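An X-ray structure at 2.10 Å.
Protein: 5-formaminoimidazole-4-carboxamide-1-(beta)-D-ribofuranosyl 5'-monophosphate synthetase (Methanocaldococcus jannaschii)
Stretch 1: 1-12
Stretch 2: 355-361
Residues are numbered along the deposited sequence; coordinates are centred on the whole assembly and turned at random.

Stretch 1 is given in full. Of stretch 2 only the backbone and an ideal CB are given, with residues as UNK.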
# COMPACT_ATOMS: atom_id res chain seq x y z
N MET A 1 -26.42 24.89 28.30
CA MET A 1 -27.48 24.10 28.99
C MET A 1 -27.42 22.61 28.63
O MET A 1 -27.38 21.76 29.51
CB MET A 1 -28.87 24.67 28.71
CG MET A 1 -29.21 25.93 29.51
SD MET A 1 -30.89 26.55 29.24
CE MET A 1 -30.77 27.23 27.59
N ILE A 2 -27.40 22.31 27.32
CA ILE A 2 -27.41 20.93 26.83
C ILE A 2 -26.61 19.96 27.70
O ILE A 2 -25.42 20.15 27.92
CB ILE A 2 -26.93 20.82 25.37
CG1 ILE A 2 -28.07 21.17 24.41
CG2 ILE A 2 -26.46 19.41 25.07
CD1 ILE A 2 -27.66 21.24 22.96
N SER A 3 -27.30 18.94 28.19
CA SER A 3 -26.69 17.97 29.09
C SER A 3 -25.99 16.86 28.30
O SER A 3 -26.24 16.68 27.11
CB SER A 3 -27.76 17.35 29.99
OG SER A 3 -27.18 16.54 31.00
N LYS A 4 -25.11 16.14 28.99
CA LYS A 4 -24.49 14.96 28.41
C LYS A 4 -25.53 13.84 28.32
O LYS A 4 -25.48 13.01 27.42
CB LYS A 4 -23.30 14.51 29.25
CG LYS A 4 -22.49 13.39 28.61
CD LYS A 4 -21.19 13.14 29.35
CE LYS A 4 -20.26 12.26 28.53
NZ LYS A 4 -18.89 12.21 29.12
N ASP A 5 -26.48 13.84 29.26
CA ASP A 5 -27.56 12.87 29.27
C ASP A 5 -28.54 13.12 28.13
O ASP A 5 -29.02 12.18 27.50
CB ASP A 5 -28.28 12.87 30.62
CG ASP A 5 -27.40 12.36 31.75
OD1 ASP A 5 -26.57 11.47 31.49
OD2 ASP A 5 -27.55 12.86 32.89
N GLU A 6 -28.84 14.38 27.87
CA GLU A 6 -29.67 14.74 26.72
C GLU A 6 -29.05 14.20 25.44
O GLU A 6 -29.76 13.82 24.51
CB GLU A 6 -29.81 16.25 26.60
CG GLU A 6 -30.67 16.91 27.66
CD GLU A 6 -30.83 18.40 27.42
OE1 GLU A 6 -31.17 18.80 26.28
OE2 GLU A 6 -30.60 19.19 28.37
N ILE A 7 -27.72 14.17 25.38
CA ILE A 7 -27.02 13.75 24.17
C ILE A 7 -26.89 12.24 24.09
O ILE A 7 -27.16 11.64 23.04
CB ILE A 7 -25.65 14.46 24.02
CG1 ILE A 7 -25.84 15.88 23.50
CG2 ILE A 7 -24.74 13.69 23.06
CD1 ILE A 7 -26.55 15.97 22.16
N LEU A 8 -26.47 11.62 25.19
CA LEU A 8 -26.36 10.16 25.25
C LEU A 8 -27.69 9.48 24.95
O LEU A 8 -27.72 8.43 24.30
CB LEU A 8 -25.82 9.71 26.61
CG LEU A 8 -24.34 10.00 26.87
CD1 LEU A 8 -23.86 9.30 28.12
CD2 LEU A 8 -23.48 9.59 25.67
N GLU A 9 -28.78 10.08 25.42
CA GLU A 9 -30.11 9.54 25.19
C GLU A 9 -30.64 9.86 23.79
O GLU A 9 -31.64 9.29 23.36
CB GLU A 9 -31.09 10.02 26.27
CG GLU A 9 -30.75 9.50 27.67
CD GLU A 9 -31.78 9.89 28.73
OE1 GLU A 9 -32.98 9.94 28.40
OE2 GLU A 9 -31.37 10.14 29.88
N ILE A 10 -29.97 10.78 23.10
CA ILE A 10 -30.27 11.02 21.68
C ILE A 10 -29.53 9.96 20.86
O ILE A 10 -30.07 9.42 19.88
CB ILE A 10 -29.81 12.42 21.22
CG1 ILE A 10 -30.67 13.52 21.86
CG2 ILE A 10 -29.88 12.54 19.70
CD1 ILE A 10 -32.05 13.66 21.24
N PHE A 11 -28.31 9.66 21.28
CA PHE A 11 -27.46 8.69 20.61
C PHE A 11 -27.93 7.27 20.88
O PHE A 11 -27.72 6.37 20.06
CB PHE A 11 -26.01 8.86 21.07
CG PHE A 11 -25.05 7.91 20.41
CD1 PHE A 11 -24.55 6.81 21.11
CD2 PHE A 11 -24.66 8.09 19.09
CE1 PHE A 11 -23.67 5.93 20.50
CE2 PHE A 11 -23.78 7.21 18.48
CZ PHE A 11 -23.29 6.13 19.19
N ASP A 12 -28.56 7.06 22.04
CA ASP A 12 -29.07 5.75 22.42
C ASP A 12 -30.21 5.29 21.51
O ASP A 12 -30.51 4.11 21.44
CB ASP A 12 -29.54 5.74 23.87
CG ASP A 12 -28.43 5.39 24.84
OD1 ASP A 12 -27.43 4.77 24.40
OD2 ASP A 12 -28.55 5.73 26.03
N UNK A 355 -17.77 2.83 24.21
CA UNK A 355 -17.25 3.93 25.01
C UNK A 355 -17.54 5.23 24.31
O UNK A 355 -16.74 6.17 24.36
CB UNK A 355 -15.75 3.78 25.26
N UNK A 356 -18.68 5.29 23.63
CA UNK A 356 -19.04 6.49 22.91
C UNK A 356 -19.17 7.66 23.88
O UNK A 356 -19.12 8.82 23.48
CB UNK A 356 -20.34 6.28 22.13
N UNK A 357 -19.31 7.34 25.16
CA UNK A 357 -19.53 8.36 26.18
C UNK A 357 -18.22 9.06 26.56
O UNK A 357 -18.24 10.11 27.20
CB UNK A 357 -20.17 7.73 27.42
N UNK A 358 -17.09 8.50 26.15
CA UNK A 358 -15.81 9.13 26.41
C UNK A 358 -15.47 10.21 25.37
O UNK A 358 -14.52 10.96 25.55
CB UNK A 358 -14.71 8.07 26.44
N UNK A 359 -16.25 10.29 24.30
CA UNK A 359 -15.86 11.14 23.18
C UNK A 359 -16.96 12.04 22.63
O UNK A 359 -16.68 12.93 21.83
CB UNK A 359 -15.34 10.26 22.05
N UNK A 360 -18.20 11.82 23.03
CA UNK A 360 -19.27 12.68 22.54
C UNK A 360 -19.95 13.46 23.67
O UNK A 360 -19.84 13.10 24.84
CB UNK A 360 -20.31 11.84 21.79
N UNK A 361 -20.62 14.54 23.30
CA UNK A 361 -21.32 15.39 24.26
C UNK A 361 -22.15 16.41 23.50
O UNK A 361 -22.18 16.39 22.27
OXT UNK A 361 -22.81 17.26 24.09
CB UNK A 361 -20.34 16.08 25.21

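Stretch 1 offers one side of a helix, with Lys4, Ile7, Leu8 and Phe11 reaching across. The last seven residues of the chain pass along this side.

Position 355 has its ideal CB more than 5.5 Å from any atom of stretch 1. Its phi/psi of -141/35 is no bar to an ordinary side chain. Stretch 1 therefore sets no preference here. The residue is Met355, extended in chi2 and chi3, and it is out of reach of stretch 1.

Position 356 is different. CA-to-CB points toward stretch 1, and the ideal CB lies 3.7 Å from Phe11 CE1. Leu8 CD2 is also near. No charge or polar partner is on offer at this spot, so an apolar side chain fits: Val, Ile, Leu or Met could each be considered. The residue is Ile356, with chi1 t and chi2 p. Its CG2 packs 3.4 Å from Phe11 CE1, an oblique approach to the ring, and 4.4 Å from Leu8 CD2.

Position 357 has CA-to-CB sideways. The ideal CB is 4.1 Å from Leu8 CD1 and 4.7 Å from Lys4 CE. The amino group of Lys4 is close, but it is already engaged by the backbone: Lys4 NZ donates a hydrogen bond to the carbonyl O of residue 357 at 2.9 Å. A backbone acceptor demands no particular side chain. The edge of Leu8 would suit a small or apolar residue, and the nearby positive charge would tolerate an acid; Ala, Ser, Asn, Asp or Glu are all reasonable. The residue is Asp357. Its CB touches Leu8 CD1 at 4.0 Å, while chi1 p carries the carboxylate away from Lys4 NZ, with which it forms no salt bridge.

Position 358 points away, with nothing of stretch 1 within 5.5 Å of its ideal CB. Many residues would do. It is Lys358, and it makes no contact with the helix.

Position 359 also points away and has no neighbour in stretch 1. The choice is again open from this side. It is Ile359, which makes no contact with stretch 1.

Position 360 has CA-to-CB sideways, and the ideal CB is 5.0 Å from Ile7 CG2 and 5.5 Å from Leu8 CD2. The space ahead is lined by Ile7, Leu8 and Phe11. A longer apolar side chain, such as Ile, Leu or Met, could reach it; Ala would stop short. The residue is Ile360. With chi1 p and chi2 t, CD1 extends among all three, 4.1 Å from Ile7 CG2, 3.9 Å from Leu8 CD2 and 4.0 Å from Phe11 CG.

Position 361 ends the chain. CA-to-CB points sideways, and the ideal CB is 4.8 Å from Lys4 CG. Stretch 1 demands little, so Ala, Ser, Thr or a larger polar residue are all conceivable. The terminal carboxylate makes the closer approach: OXT lies 3.4 Å from Ile7 CG1. The residue is Ser361, whose OG is hydrogen-bonded elsewhere in the structure.

Stretch 2 (355-361) MIDKIIS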
# COMPACT_ATOMS: atom_id res chain seq x y z
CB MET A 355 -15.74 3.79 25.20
CG MET A 355 -15.34 2.66 26.11
SD MET A 355 -13.55 2.47 26.16
CE MET A 355 -13.39 1.31 27.50
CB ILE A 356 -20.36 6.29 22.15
CG1 ILE A 356 -20.36 7.16 20.89
CG2 ILE A 356 -21.55 6.59 23.05
CD1 ILE A 356 -19.17 6.89 19.99
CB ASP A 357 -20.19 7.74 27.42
CG ASP A 357 -19.30 6.76 28.14
OD1 ASP A 357 -18.58 5.99 27.47
OD2 ASP A 357 -19.32 6.74 29.39
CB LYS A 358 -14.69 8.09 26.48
CG LYS A 358 -14.66 7.28 27.77
CD LYS A 358 -13.56 6.22 27.71
CE LYS A 358 -13.36 5.52 29.04
NZ LYS A 358 -12.53 6.32 29.99
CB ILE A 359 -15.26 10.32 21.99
CG1 ILE A 359 -16.32 9.40 21.37
CG2 ILE A 359 -14.05 9.52 22.42
CD1 ILE A 359 -16.09 9.11 19.90
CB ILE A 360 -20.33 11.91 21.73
CG1 ILE A 360 -21.03 10.87 22.61
CG2 ILE A 360 -19.70 11.27 20.49
CD1 ILE A 360 -22.39 10.45 22.07
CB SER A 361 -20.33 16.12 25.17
OG SER A 361 -19.67 17.17 24.47
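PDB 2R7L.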